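Local atomic coordinates of fusolin (Unidentified entomopoxvirus, PDB entry 4OW5), a protein that enhances the virulence of entomopoxviruses, crystallises in vivo into viral spindles, and probably acts on chitin through a copper-dependent lytic polysaccharide monooxygenase domain. Residues Tyr3-Ile8 with Glu137-Ala142; Asn67-Leu72 with Phe225-Asp230; Leu92-Ala97 with Gly110-Gly115; Pro133-Phe138 with Arg197-Ile202; Ser147-Tyr152 with Val213-Asn218. All coordinates share one frame; numbering follows the deposited sequence.

Overall arrangement
Near the N terminus, strand 2-6 pairs with strand 131-140 in interaction 1 and so closes a loop that holds most of the helices. Interaction 2 opens inside that loop and ends beyond it, so the two cross. It joins 67-72 to strand 223-234. Interaction 3 is a short loop closure nested within both, tied to interaction 2 by the Cys93-Cys228 disulfide. Strand 131-140 then continues the first sheet to 194-203 in interaction 4. Interaction 5 pairs 147-154 with 209-217 in the second sheet and crosses interaction 4. Interactions 4 and 5 are both nested inside interaction 2. Phe136 packs on Ile151, and Phe138 on Phe149 and Trp215, joining the two sheets.

Interaction 1: Tyr3-Ile8 with Glu137-Ala142; sequences YITFPI and EFCPTA
Glu137 O is gripped by two successive backbone amides, Thr5 N at 2.9 Å and Phe6 N at 3.1 Å. This is a classic beta bulge. It shifts the register of the antiparallel pairing between strands 2-6 and 131-140 by one residue. Regular pairing flanks it: Glu137 N bonds back to Phe6 O, while Tyr3 and Cys139 exchange two backbone bonds. The Glu137 side chain, extended beyond CG, carries OE1 to Thr5. Thr5 OG1 donates to Glu137 OE1 at 2.8 Å, on the anti side and 29° out of the carboxylate plane. Ser187 and Gln188 also bond to this carboxylate. Phe138 lies on the other side of the sheet, CG anti to the backbone N (chi1 -169°). Its ring passes beneath the Tyr3 backbone, with Tyr3 O 3.6 Å above the ring plane. Ile4 CG1 meets the same ring at CD2. Thr141 CG2 approaches Tyr3 CE2, and Thr141 OG1 bonds to Asn67. His1, a copper and zinc ligand of this protein, lies next to Thr141; this chain holds no metal. Cys139, disulfide-bonded to Cys189, sets SG obliquely by the Tyr3 ring, 4.7 Å from its centroid. Cys139 CB is pressed tightly against Thr5 CG2 at 3.4 Å.

Interaction 2: Asn67-Leu72 with Phe225-Asp230; sequences NEYAAL and FYNCAD
Tyr69 and Tyr226 share the one direct hydrogen bond between 67-72 and 225-230. Tyr226 N donates to Tyr69 O at 2.9 Å, nearly straight (168°). Tyr69 O also receives a CA-H...O contact from Phe225 CA at 3.3 Å. Tyr69 is the centre of an inverse gamma turn, which leads the chain into strand 70-72.

Two waters add polar links. One accepts from both Tyr69 N and Asn227 ND2. Asn227 ND2 also donates to Tyr226 O, from above the carbonyl plane, while Asn227 OD1 is held by Ile4 and Gln11. The other, in the plane of the Tyr226 ring, lies 3.0 Å from Ala71 O and 2.6 Å from Tyr226 OH.

Apolar contacts lie on both sides. Ala70 CB packs against Phe225 CE2 at 3.7 Å, and Ala71 CB approaches Tyr226 CE2 at 4.1 Å. The backbone CA of Glu68 lies at the edge of the Phe225 ring. The Tyr69 ring leads away, and its hydroxyl bonds to Met62 O.

Ala70 and Phe225 form an antiparallel non-hydrogen-bonded pair at the margin of the beta-sandwich. Phe225 meets the His1 ring and Glu68 OE1 bonds to His1 NE2, beside the LPMO histidine metal site, which holds no metal in this chain.

Interaction 3: Leu92-Ala97 with Gly110-Gly115; sequences LCAAHA and GMDVSG. With EDO (1,2-ethanediol), chain H.
Cys93 and Ala94 present successive backbone N-H groups to Asp112, which ends a short 3-10 turn, and the CA atoms of Cys93 and Asp112 are 5.5 Å apart. Cys93 N donates to the syn lone pair of Asp112 OD1 at 2.9 Å. Ala94 N reaches OD2 of Asp112 at the same length, but the angle of 125° makes that bond weak. Asp112 holds CG anti to its carbonyl carbon (chi1 -82°), and this turns the carboxylate toward the two amides. A water widens the link: it accepts from Leu92 N and donates to Asp112 OD1. A 1,2-ethanediol donates from O1 to Asp112 OD1 at 2.7 Å, and its C1 lies 3.4 Å from Cys93 SG. Arg10 and Val165 also bond to the diol.

Apolar contact is slight: Cys93 CB and Met111 CB are 4.5 Å apart. Met111 O accepts from Arg10. Beyond CB the Met111 chain bends away at chi2 (-62°), toward Met62 and Phe63 of helix 52-64. Cys93 is disulfide-bonded to Cys228, so this loop is joined covalently to strand 223-234 of the sandwich.

The contact is mainly polar and joins two parts of the loop region between helix 80-87 and strand 120-123, away from the metal site. Three donors meeting at Asp112 OD1 would be consistent with a negatively charged carboxylate, although the diol probably comes from the crystallisation liquor.

Interaction 4: Pro133-Phe138 with Arg197-Ile202; sequences PIEFEF and RTTVGI
Ile134 and Phe136 form a hollow with Val200 and Ile202 on the inner face of the pairing between strands 131-140 and 194-203. Ile202 CG1 fits beside Ile134 CG1 at 3.7 Å. Ile202 CD1 then meets Phe136 CE2 tip to tip, at the ring edge, at 3.8 Å. Val200 CG2 packs against Phe136 CD2 at 3.8 Å. Ile134 CG1 sits between the backbone N and carbonyl carbon (chi1 81°), which directs CD1 over one face of the Phe136 ring, offset toward its rim. Phe136 and Val200 also pack on Ile151, so this face belongs to the core of the fibronectin type III-like sandwich.

Ile134 with Val200 and Phe136 with Thr198 exchange antiparallel backbone bonds.

On the opposite face, which the second subunit partly covers, Pro133 CB rests on Thr199 CG2 at 3.6 Å. Arg197 bends at chi3 and lays CD against Glu135 OE1. Arg197 NE is 3.7 Å from Glu135 OE2, a long salt bridge that one water also spans. A second water joins Arg197 NH1 to Glu137 OE2, which Ser187 also bonds. Arg184 pairs with Glu135, and Gln182 O takes Arg197 NH1. Glu135 is thus placed near two arginines, and its charge probably offsets their mutual repulsion.

Interaction 5: Ser147-Tyr152 with Val213-Asn218; sequences SFFEIY and VRWQRN
Trp215 and Phe149 stack face to face with an offset, the five-membered ring 4.3 Å from the Phe149 centroid and the planes 11° apart. Phe149 CZ is 3.3 Å from Trp215 CD1. Val213 CG1 sits at the edge of the Phe149 ring. At the indole edge, Trp215 NE1 donates to Ser147 OG at 3.0 Å, 9° out of the ring plane. Glu145 also bonds to this hydroxyl.

On the other side of the sheet, Phe148 has CG between the backbone N and the carbonyl carbon (chi1 70°), which lays the ring alongside Gln216. Gln216 CB lies over one face, 3.8 Å from the centroid, a CH-pi contact. Asn218 OD1 is at the ring edge.

These are neighbouring antiparallel strands of the LPMO beta-sandwich, 147-154 and 209-217, paired in regular register. Phe149 and Trp215 face the core, where both meet Phe138. Trp215 is also near His1, a metal ligand of this protein that holds none in this chain.

Beside Phe148, Arg214 and Glu150 run side by side. Arg214 NH1 makes a salt bridge to Glu150 OE1 at 2.9 Å, within the guanidinium plane but from above the carboxylate plane. Arg214 NH2 donates to Gln216 OE1 and to Tyr77 O.

Interaction 1: Tyr3-Ile8 with Glu137-Ala142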
# COMPACT_ATOMS: atom_id res chain seq x y z
N TYR A 3 27.03 -5.67 6.40
CA TYR A 3 25.73 -5.43 5.81
C TYR A 3 24.70 -5.06 6.90
O TYR A 3 24.92 -5.32 8.08
CB TYR A 3 25.24 -6.66 5.00
CG TYR A 3 25.46 -7.99 5.70
CD1 TYR A 3 24.74 -8.33 6.84
CD2 TYR A 3 26.46 -8.87 5.28
CE1 TYR A 3 25.05 -9.46 7.57
CE2 TYR A 3 26.72 -10.05 5.97
CZ TYR A 3 26.03 -10.33 7.13
OH TYR A 3 26.21 -11.48 7.84
N ILE A 4 23.61 -4.44 6.48
CA ILE A 4 22.51 -4.07 7.37
C ILE A 4 21.78 -5.36 7.71
O ILE A 4 21.41 -6.07 6.78
CB ILE A 4 21.49 -3.05 6.81
CG1 ILE A 4 22.09 -1.94 5.93
CG2 ILE A 4 20.66 -2.45 7.96
CD1 ILE A 4 20.97 -1.31 4.98
N THR A 5 21.58 -5.65 9.02
CA THR A 5 20.81 -6.81 9.46
C THR A 5 19.45 -6.36 9.92
O THR A 5 18.52 -7.16 9.86
CB THR A 5 21.51 -7.64 10.49
OG1 THR A 5 22.03 -6.79 11.50
CG2 THR A 5 22.57 -8.52 9.87
N PHE A 6 19.28 -5.13 10.36
CA PHE A 6 17.93 -4.65 10.70
C PHE A 6 17.79 -3.18 10.37
O PHE A 6 18.49 -2.39 10.99
CB PHE A 6 17.56 -4.87 12.18
CG PHE A 6 16.09 -4.56 12.36
CD1 PHE A 6 15.13 -5.37 11.78
CD2 PHE A 6 15.68 -3.39 12.98
CE1 PHE A 6 13.80 -5.00 11.78
CE2 PHE A 6 14.32 -3.07 13.06
CZ PHE A 6 13.38 -3.89 12.47
N PRO A 7 16.88 -2.78 9.44
CA PRO A 7 16.05 -3.63 8.55
C PRO A 7 16.97 -4.36 7.59
O PRO A 7 17.91 -3.75 7.09
CB PRO A 7 15.13 -2.64 7.82
CG PRO A 7 15.44 -1.30 8.32
CD PRO A 7 16.72 -1.35 9.12
N ILE A 8 16.73 -5.64 7.34
CA ILE A 8 17.64 -6.48 6.54
C ILE A 8 17.93 -5.85 5.18
O ILE A 8 17.01 -5.38 4.50
CB ILE A 8 17.13 -7.93 6.42
CG1 ILE A 8 18.24 -8.85 5.87
CG2 ILE A 8 15.84 -8.07 5.62
CD1 ILE A 8 17.92 -10.38 5.95
N GLU A 137 20.51 -2.03 13.10
CA GLU A 137 21.59 -2.95 13.43
C GLU A 137 22.38 -3.20 12.15
O GLU A 137 21.82 -3.61 11.12
CB GLU A 137 21.08 -4.28 14.04
CG GLU A 137 22.22 -5.11 14.62
CD GLU A 137 21.87 -6.52 15.05
OE1 GLU A 137 21.36 -7.28 14.21
OE2 GLU A 137 22.18 -6.89 16.21
N PHE A 138 23.65 -2.82 12.17
CA PHE A 138 24.57 -3.06 11.07
C PHE A 138 25.59 -4.09 11.57
O PHE A 138 26.21 -3.92 12.64
CB PHE A 138 25.21 -1.76 10.61
CG PHE A 138 25.95 -1.92 9.31
CD1 PHE A 138 27.27 -2.34 9.30
CD2 PHE A 138 25.33 -1.68 8.09
CE1 PHE A 138 27.94 -2.56 8.10
CE2 PHE A 138 26.02 -1.82 6.90
CZ PHE A 138 27.32 -2.29 6.91
N CYS A 139 25.74 -5.16 10.81
CA CYS A 139 26.54 -6.33 11.12
C CYS A 139 27.91 -6.24 10.46
O CYS A 139 28.02 -6.49 9.25
CB CYS A 139 25.78 -7.57 10.67
SG CYS A 139 26.57 -9.15 11.06
N PRO A 140 28.99 -5.94 11.22
CA PRO A 140 30.32 -5.92 10.59
C PRO A 140 30.92 -7.31 10.60
O PRO A 140 31.07 -7.90 11.67
CB PRO A 140 31.11 -4.97 11.49
CG PRO A 140 30.51 -5.18 12.87
CD PRO A 140 29.08 -5.64 12.67
N THR A 141 31.20 -7.88 9.43
CA THR A 141 31.85 -9.17 9.38
C THR A 141 33.36 -8.98 9.64
O THR A 141 34.03 -9.92 10.05
CB THR A 141 31.55 -9.87 8.07
OG1 THR A 141 32.07 -9.12 6.99
CG2 THR A 141 30.06 -10.09 7.86
N ALA A 142 33.90 -7.78 9.34
CA ALA A 142 35.27 -7.37 9.64
C ALA A 142 35.20 -6.04 10.35
O ALA A 142 34.58 -5.11 9.83
CB ALA A 142 36.10 -7.25 8.39

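Interaction 2: Asn67-Leu72 with Phe225-Asp230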
# COMPACT_ATOMS: atom_id res chain seq x y z
N ASN A 67 28.55 -8.85 2.03
CA ASN A 67 29.27 -8.00 2.97
C ASN A 67 30.27 -7.09 2.22
O ASN A 67 30.99 -6.35 2.88
CB ASN A 67 29.97 -8.90 4.01
CG ASN A 67 31.11 -9.72 3.44
OD1 ASN A 67 31.29 -9.84 2.22
ND2 ASN A 67 31.88 -10.33 4.29
N GLU A 68 30.34 -7.16 0.86
CA GLU A 68 31.27 -6.35 0.08
C GLU A 68 30.53 -5.56 -1.01
O GLU A 68 30.97 -5.48 -2.16
CB GLU A 68 32.40 -7.22 -0.51
CG GLU A 68 33.64 -6.42 -0.88
CD GLU A 68 34.81 -7.26 -1.33
OE1 GLU A 68 35.76 -7.43 -0.53
OE2 GLU A 68 34.75 -7.81 -2.45
N TYR A 69 29.45 -4.88 -0.62
CA TYR A 69 28.75 -3.98 -1.52
C TYR A 69 29.40 -2.66 -1.28
O TYR A 69 28.93 -1.84 -0.48
CB TYR A 69 27.23 -3.98 -1.27
CG TYR A 69 26.52 -5.05 -2.07
CD1 TYR A 69 26.86 -6.38 -1.94
CD2 TYR A 69 25.48 -4.72 -2.93
CE1 TYR A 69 26.26 -7.36 -2.73
CE2 TYR A 69 24.81 -5.69 -3.65
CZ TYR A 69 25.23 -7.01 -3.59
OH TYR A 69 24.59 -7.97 -4.32
N ALA A 70 30.60 -2.53 -1.86
CA ALA A 70 31.52 -1.44 -1.59
C ALA A 70 32.04 -0.75 -2.80
O ALA A 70 32.07 -1.30 -3.91
CB ALA A 70 32.71 -2.01 -0.81
N ALA A 71 32.53 0.48 -2.55
CA ALA A 71 33.17 1.36 -3.53
C ALA A 71 34.28 2.13 -2.84
O ALA A 71 34.18 2.49 -1.66
CB ALA A 71 32.15 2.32 -4.12
N LEU A 72 35.36 2.37 -3.57
CA LEU A 72 36.54 3.07 -3.02
C LEU A 72 36.47 4.52 -3.41
O LEU A 72 36.49 4.84 -4.58
CB LEU A 72 37.84 2.43 -3.56
CG LEU A 72 37.96 0.92 -3.37
CD1 LEU A 72 39.24 0.40 -3.99
CD2 LEU A 72 37.85 0.53 -1.89
N PHE A 225 30.86 1.08 2.28
CA PHE A 225 29.86 0.05 2.05
C PHE A 225 28.49 0.74 1.91
O PHE A 225 28.14 1.63 2.71
CB PHE A 225 29.86 -0.99 3.16
CG PHE A 225 31.20 -1.64 3.31
CD1 PHE A 225 32.21 -1.02 4.03
CD2 PHE A 225 31.49 -2.84 2.68
CE1 PHE A 225 33.49 -1.58 4.08
CE2 PHE A 225 32.77 -3.36 2.68
CZ PHE A 225 33.77 -2.71 3.36
N TYR A 226 27.77 0.38 0.88
CA TYR A 226 26.48 0.96 0.53
C TYR A 226 25.43 -0.13 0.41
O TYR A 226 25.59 -1.05 -0.39
CB TYR A 226 26.59 1.74 -0.78
CG TYR A 226 27.64 2.84 -0.77
CD1 TYR A 226 27.29 4.18 -0.63
CD2 TYR A 226 28.99 2.54 -0.92
CE1 TYR A 226 28.25 5.19 -0.65
CE2 TYR A 226 29.96 3.55 -0.94
CZ TYR A 226 29.59 4.87 -0.77
OH TYR A 226 30.56 5.83 -0.67
N ASN A 227 24.35 -0.04 1.18
CA ASN A 227 23.26 -1.03 1.13
C ASN A 227 21.89 -0.40 1.10
O ASN A 227 21.62 0.52 1.89
CB ASN A 227 23.28 -1.92 2.37
CG ASN A 227 24.37 -2.93 2.57
OD1 ASN A 227 24.25 -3.72 3.48
ND2 ASN A 227 25.36 -3.06 1.72
N CYS A 228 20.99 -0.97 0.27
CA CYS A 228 19.58 -0.66 0.21
C CYS A 228 18.83 -1.59 1.11
O CYS A 228 19.12 -2.78 1.12
CB CYS A 228 19.05 -0.78 -1.23
SG CYS A 228 19.72 0.47 -2.34
N ALA A 229 17.85 -1.08 1.85
CA ALA A 229 16.94 -1.88 2.67
C ALA A 229 15.51 -1.47 2.31
O ALA A 229 15.18 -0.29 2.34
CB ALA A 229 17.21 -1.67 4.13
N ASP A 230 14.68 -2.44 1.98
CA ASP A 230 13.27 -2.24 1.61
C ASP A 230 12.39 -2.32 2.86
O ASP A 230 12.53 -3.24 3.67
CB ASP A 230 12.85 -3.29 0.58
CG ASP A 230 13.72 -3.24 -0.67
OD1 ASP A 230 13.66 -2.22 -1.40
OD2 ASP A 230 14.48 -4.23 -0.91
O HOH W 1 27.68 -5.06 1.92
O HOH W 2 33.10 5.13 -0.58

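Interaction 3: Leu92-Ala97 with Gly110-Gly115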
# COMPACT_ATOMS: atom_id res chain seq x y z
N LEU A 92 23.05 2.37 -7.29
CA LEU A 92 23.24 2.60 -5.87
C LEU A 92 23.09 1.34 -5.02
O LEU A 92 23.84 1.20 -4.06
CB LEU A 92 22.29 3.69 -5.35
CG LEU A 92 22.82 5.13 -5.41
CD1 LEU A 92 23.00 5.58 -6.86
CD2 LEU A 92 21.89 6.08 -4.67
N CYS A 93 22.14 0.43 -5.33
CA CYS A 93 21.98 -0.76 -4.50
C CYS A 93 23.07 -1.80 -4.79
O CYS A 93 23.18 -2.75 -4.02
CB CYS A 93 20.58 -1.36 -4.67
SG CYS A 93 19.23 -0.23 -4.20
N ALA A 94 23.82 -1.65 -5.90
CA ALA A 94 24.96 -2.49 -6.25
C ALA A 94 26.28 -1.86 -5.77
O ALA A 94 27.34 -2.43 -6.04
CB ALA A 94 25.02 -2.66 -7.74
N ALA A 95 26.24 -0.66 -5.13
CA ALA A 95 27.41 0.15 -4.79
C ALA A 95 28.28 0.39 -6.06
O ALA A 95 29.52 0.38 -5.99
CB ALA A 95 28.21 -0.51 -3.69
N HIS A 96 27.62 0.61 -7.21
CA HIS A 96 28.25 0.88 -8.49
C HIS A 96 29.25 -0.23 -8.93
O HIS A 96 30.25 0.07 -9.58
CB HIS A 96 28.94 2.28 -8.49
CG HIS A 96 29.28 2.80 -9.86
ND1 HIS A 96 30.60 3.08 -10.22
CD2 HIS A 96 28.49 3.00 -10.92
CE1 HIS A 96 30.56 3.47 -11.49
NE2 HIS A 96 29.31 3.44 -11.96
N ALA A 97 28.95 -1.48 -8.62
CA ALA A 97 29.74 -2.63 -9.10
C ALA A 97 29.12 -3.06 -10.42
O ALA A 97 28.04 -3.65 -10.42
CB ALA A 97 29.71 -3.73 -8.08
N GLY A 110 22.15 -6.54 -10.72
CA GLY A 110 20.86 -7.19 -10.59
C GLY A 110 20.10 -6.63 -9.40
O GLY A 110 18.87 -6.53 -9.44
N MET A 111 20.82 -6.16 -8.37
CA MET A 111 20.20 -5.61 -7.17
C MET A 111 19.57 -4.23 -7.42
O MET A 111 18.83 -3.77 -6.55
CB MET A 111 21.22 -5.56 -6.01
CG MET A 111 21.66 -6.97 -5.55
SD MET A 111 20.25 -7.94 -4.90
CE MET A 111 20.95 -9.61 -4.90
N ASP A 112 19.76 -3.62 -8.60
CA ASP A 112 19.16 -2.31 -8.91
C ASP A 112 17.97 -2.42 -9.87
O ASP A 112 17.43 -1.39 -10.26
CB ASP A 112 20.21 -1.36 -9.47
CG ASP A 112 21.00 -0.73 -8.37
OD1 ASP A 112 20.44 0.17 -7.65
OD2 ASP A 112 22.16 -1.11 -8.21
N VAL A 113 17.50 -3.64 -10.20
CA VAL A 113 16.31 -3.74 -11.00
C VAL A 113 15.12 -3.26 -10.13
O VAL A 113 15.17 -3.35 -8.92
CB VAL A 113 16.05 -5.15 -11.59
CG1 VAL A 113 17.21 -5.63 -12.47
CG2 VAL A 113 15.71 -6.15 -10.52
N SER A 114 14.07 -2.80 -10.77
CA SER A 114 12.87 -2.35 -10.08
C SER A 114 11.83 -3.47 -10.10
O SER A 114 11.89 -4.38 -10.93
CB SER A 114 12.34 -1.06 -10.71
OG SER A 114 12.10 -1.20 -12.09
N GLY A 115 10.96 -3.44 -9.13
CA GLY A 115 9.93 -4.44 -8.93
C GLY A 115 9.50 -4.60 -7.49
O GLY A 115 9.80 -3.74 -6.64
C1 EDO H . 17.29 0.25 -6.96
O1 EDO H . 17.87 1.08 -7.91
C2 EDO H . 16.03 -0.45 -7.49
O2 EDO H . 15.25 -0.66 -6.34
O HOH W 3 20.40 2.85 -8.67

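Interaction 4: Pro133-Phe138 with Arg197-Ile202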
# COMPACT_ATOMS: atom_id res chain seq x y z
N PRO A 133 10.54 5.39 15.54
CA PRO A 133 11.94 5.04 15.80
C PRO A 133 12.24 3.59 15.47
O PRO A 133 11.46 2.71 15.82
CB PRO A 133 12.09 5.26 17.30
CG PRO A 133 10.75 5.04 17.84
CD PRO A 133 9.78 5.55 16.80
N ILE A 134 13.32 3.34 14.74
CA ILE A 134 13.78 1.98 14.52
C ILE A 134 15.20 1.91 15.03
O ILE A 134 16.00 2.81 14.76
CB ILE A 134 13.63 1.45 13.07
CG1 ILE A 134 14.73 1.90 12.12
CG2 ILE A 134 12.24 1.74 12.54
CD1 ILE A 134 14.64 1.24 10.72
N GLU A 135 15.54 0.82 15.71
CA GLU A 135 16.90 0.64 16.13
C GLU A 135 17.64 -0.13 15.03
O GLU A 135 17.52 -1.34 14.92
CB GLU A 135 17.01 -0.03 17.49
CG GLU A 135 18.44 -0.03 17.99
CD GLU A 135 18.64 -0.88 19.22
OE1 GLU A 135 18.36 -2.10 19.17
OE2 GLU A 135 19.20 -0.35 20.21
N PHE A 136 18.41 0.58 14.24
CA PHE A 136 19.24 0.03 13.20
C PHE A 136 20.27 -0.91 13.77
O PHE A 136 20.86 -0.60 14.81
CB PHE A 136 19.99 1.13 12.40
CG PHE A 136 19.17 1.79 11.33
CD1 PHE A 136 19.19 1.32 10.04
CD2 PHE A 136 18.40 2.91 11.62
CE1 PHE A 136 18.45 1.95 9.04
CE2 PHE A 136 17.65 3.53 10.62
CZ PHE A 136 17.70 3.06 9.33
N GLU A 137 20.51 -2.03 13.10
CA GLU A 137 21.59 -2.95 13.43
C GLU A 137 22.38 -3.20 12.15
O GLU A 137 21.82 -3.61 11.12
CB GLU A 137 21.08 -4.28 14.04
CG GLU A 137 22.22 -5.11 14.62
CD GLU A 137 21.87 -6.52 15.05
OE1 GLU A 137 21.36 -7.28 14.21
OE2 GLU A 137 22.18 -6.89 16.21
N PHE A 138 23.65 -2.82 12.17
CA PHE A 138 24.57 -3.06 11.07
C PHE A 138 25.59 -4.09 11.57
O PHE A 138 26.21 -3.92 12.64
CB PHE A 138 25.21 -1.76 10.61
CG PHE A 138 25.95 -1.92 9.31
CD1 PHE A 138 27.27 -2.34 9.30
CD2 PHE A 138 25.33 -1.68 8.09
CE1 PHE A 138 27.94 -2.56 8.10
CE2 PHE A 138 26.02 -1.82 6.90
CZ PHE A 138 27.32 -2.29 6.91
N ARG A 197 24.77 -0.29 16.38
CA ARG A 197 23.34 -0.04 16.62
C ARG A 197 23.06 1.40 16.92
O ARG A 197 23.77 2.00 17.71
CB ARG A 197 22.79 -0.82 17.80
CG ARG A 197 22.64 -2.28 17.62
CD ARG A 197 21.74 -2.85 18.72
NE ARG A 197 22.18 -2.55 20.08
CZ ARG A 197 22.90 -3.34 20.88
NH1 ARG A 197 23.31 -4.53 20.46
NH2 ARG A 197 23.21 -2.96 22.11
N THR A 198 21.97 1.93 16.39
CA THR A 198 21.53 3.30 16.65
C THR A 198 20.02 3.41 16.39
O THR A 198 19.53 2.73 15.52
CB THR A 198 22.33 4.31 15.76
OG1 THR A 198 22.17 5.62 16.27
CG2 THR A 198 21.93 4.28 14.29
N THR A 199 19.33 4.30 17.10
CA THR A 199 17.92 4.59 16.87
C THR A 199 17.83 5.83 16.03
O THR A 199 18.43 6.87 16.36
CB THR A 199 17.14 4.74 18.18
OG1 THR A 199 17.20 3.49 18.86
CG2 THR A 199 15.67 5.08 17.95
N VAL A 200 17.03 5.75 14.96
CA VAL A 200 16.72 6.86 14.07
C VAL A 200 15.23 6.92 13.96
O VAL A 200 14.59 5.86 13.88
CB VAL A 200 17.38 6.69 12.68
CG1 VAL A 200 17.10 7.89 11.78
CG2 VAL A 200 18.87 6.46 12.81
N GLY A 201 14.68 8.14 13.98
CA GLY A 201 13.27 8.37 13.77
C GLY A 201 13.04 8.29 12.29
O GLY A 201 13.66 9.03 11.54
N ILE A 202 12.25 7.34 11.84
CA ILE A 202 11.97 7.15 10.41
C ILE A 202 10.71 7.89 10.05
O ILE A 202 9.67 7.58 10.62
CB ILE A 202 11.84 5.65 10.08
CG1 ILE A 202 13.09 4.87 10.54
CG2 ILE A 202 11.58 5.44 8.58
CD1 ILE A 202 14.41 5.30 9.88
O HOH W 4 21.97 0.08 21.89
O HOH W 5 21.97 -6.57 18.74

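Interaction 5: Ser147-Tyr152 with Val213-Asn218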
# COMPACT_ATOMS: atom_id res chain seq x y z
N SER A 147 35.39 5.08 11.54
CA SER A 147 34.38 5.06 10.50
C SER A 147 33.19 5.89 10.90
O SER A 147 33.10 6.37 12.05
CB SER A 147 33.95 3.63 10.23
OG SER A 147 33.28 3.09 11.36
N PHE A 148 32.29 6.10 9.96
CA PHE A 148 31.04 6.82 10.21
C PHE A 148 29.95 6.27 9.30
O PHE A 148 30.22 5.59 8.31
CB PHE A 148 31.22 8.34 10.01
CG PHE A 148 31.42 8.82 8.59
CD1 PHE A 148 32.69 8.95 8.06
CD2 PHE A 148 30.34 9.20 7.80
CE1 PHE A 148 32.88 9.44 6.77
CE2 PHE A 148 30.53 9.63 6.49
CZ PHE A 148 31.81 9.82 6.01
N PHE A 149 28.72 6.61 9.63
CA PHE A 149 27.56 6.18 8.85
C PHE A 149 26.77 7.34 8.36
O PHE A 149 26.76 8.40 8.97
CB PHE A 149 26.62 5.32 9.70
CG PHE A 149 27.09 3.92 9.97
CD1 PHE A 149 28.03 3.66 10.95
CD2 PHE A 149 26.56 2.85 9.27
CE1 PHE A 149 28.47 2.37 11.19
CE2 PHE A 149 26.98 1.56 9.51
CZ PHE A 149 27.97 1.33 10.44
N GLU A 150 26.07 7.11 7.26
CA GLU A 150 25.06 8.01 6.74
C GLU A 150 23.88 7.16 6.42
O GLU A 150 24.06 6.07 5.88
CB GLU A 150 25.51 8.80 5.53
CG GLU A 150 26.67 9.71 5.82
CD GLU A 150 27.10 10.55 4.65
OE1 GLU A 150 27.08 10.02 3.51
OE2 GLU A 150 27.52 11.71 4.86
N ILE A 151 22.68 7.61 6.79
CA ILE A 151 21.45 6.88 6.51
C ILE A 151 20.54 7.84 5.78
O ILE A 151 20.41 9.01 6.18
CB ILE A 151 20.79 6.29 7.77
CG1 ILE A 151 21.79 5.44 8.59
CG2 ILE A 151 19.51 5.48 7.41
CD1 ILE A 151 21.21 4.88 9.91
N TYR A 152 19.95 7.35 4.69
CA TYR A 152 19.03 8.07 3.84
C TYR A 152 17.71 7.36 3.71
O TYR A 152 17.67 6.14 3.80
CB TYR A 152 19.61 8.25 2.44
CG TYR A 152 20.93 8.98 2.40
CD1 TYR A 152 20.98 10.33 2.09
CD2 TYR A 152 22.13 8.31 2.61
CE1 TYR A 152 22.19 11.01 2.03
CE2 TYR A 152 23.34 8.98 2.55
CZ TYR A 152 23.37 10.34 2.29
OH TYR A 152 24.54 11.04 2.21
N VAL A 213 21.95 2.98 3.40
CA VAL A 213 22.97 3.08 4.45
C VAL A 213 24.35 3.03 3.83
O VAL A 213 24.68 2.10 3.07
CB VAL A 213 22.82 1.95 5.49
CG1 VAL A 213 23.92 2.03 6.56
CG2 VAL A 213 21.46 1.99 6.16
N ARG A 214 25.16 4.01 4.22
CA ARG A 214 26.54 4.15 3.84
C ARG A 214 27.41 3.98 5.08
O ARG A 214 27.20 4.71 6.05
CB ARG A 214 26.77 5.54 3.25
CG ARG A 214 28.22 5.74 2.81
CD ARG A 214 28.43 7.16 2.39
NE ARG A 214 29.81 7.42 2.00
CZ ARG A 214 30.41 8.61 2.05
NH1 ARG A 214 29.75 9.68 2.48
NH2 ARG A 214 31.67 8.74 1.65
N TRP A 215 28.34 3.05 5.06
CA TRP A 215 29.31 2.82 6.15
C TRP A 215 30.66 3.17 5.56
O TRP A 215 31.15 2.47 4.68
CB TRP A 215 29.27 1.39 6.70
CG TRP A 215 30.31 1.14 7.75
CD1 TRP A 215 30.75 2.00 8.71
CD2 TRP A 215 31.00 -0.10 7.99
NE1 TRP A 215 31.69 1.39 9.50
CE2 TRP A 215 31.86 0.11 9.08
CE3 TRP A 215 30.97 -1.36 7.38
CZ2 TRP A 215 32.72 -0.90 9.57
CZ3 TRP A 215 31.82 -2.35 7.86
CH2 TRP A 215 32.68 -2.12 8.93
N GLN A 216 31.18 4.33 5.93
CA GLN A 216 32.38 4.87 5.33
C GLN A 216 33.56 4.80 6.29
O GLN A 216 33.49 5.31 7.39
CB GLN A 216 32.13 6.32 4.93
CG GLN A 216 33.34 7.05 4.29
CD GLN A 216 33.84 6.39 3.04
OE1 GLN A 216 33.09 6.23 2.05
NE2 GLN A 216 35.11 6.04 3.00
N ARG A 217 34.65 4.18 5.84
CA ARG A 217 35.90 4.15 6.60
C ARG A 217 36.58 5.51 6.50
O ARG A 217 36.69 6.09 5.43
CB ARG A 217 36.83 3.06 6.07
CG ARG A 217 36.26 1.67 6.21
CD ARG A 217 37.28 0.61 5.82
NE ARG A 217 38.41 0.58 6.74
CZ ARG A 217 39.46 -0.21 6.62
NH1 ARG A 217 39.55 -1.06 5.61
NH2 ARG A 217 40.43 -0.18 7.53
N ASN A 218 37.04 6.02 7.64
CA ASN A 218 37.78 7.28 7.69
C ASN A 218 39.24 7.00 7.46
O ASN A 218 39.99 7.00 8.44
CB ASN A 218 37.64 7.93 9.06
CG ASN A 218 36.37 8.62 9.29
OD1 ASN A 218 35.46 8.05 9.88
ND2 ASN A 218 36.33 9.88 8.94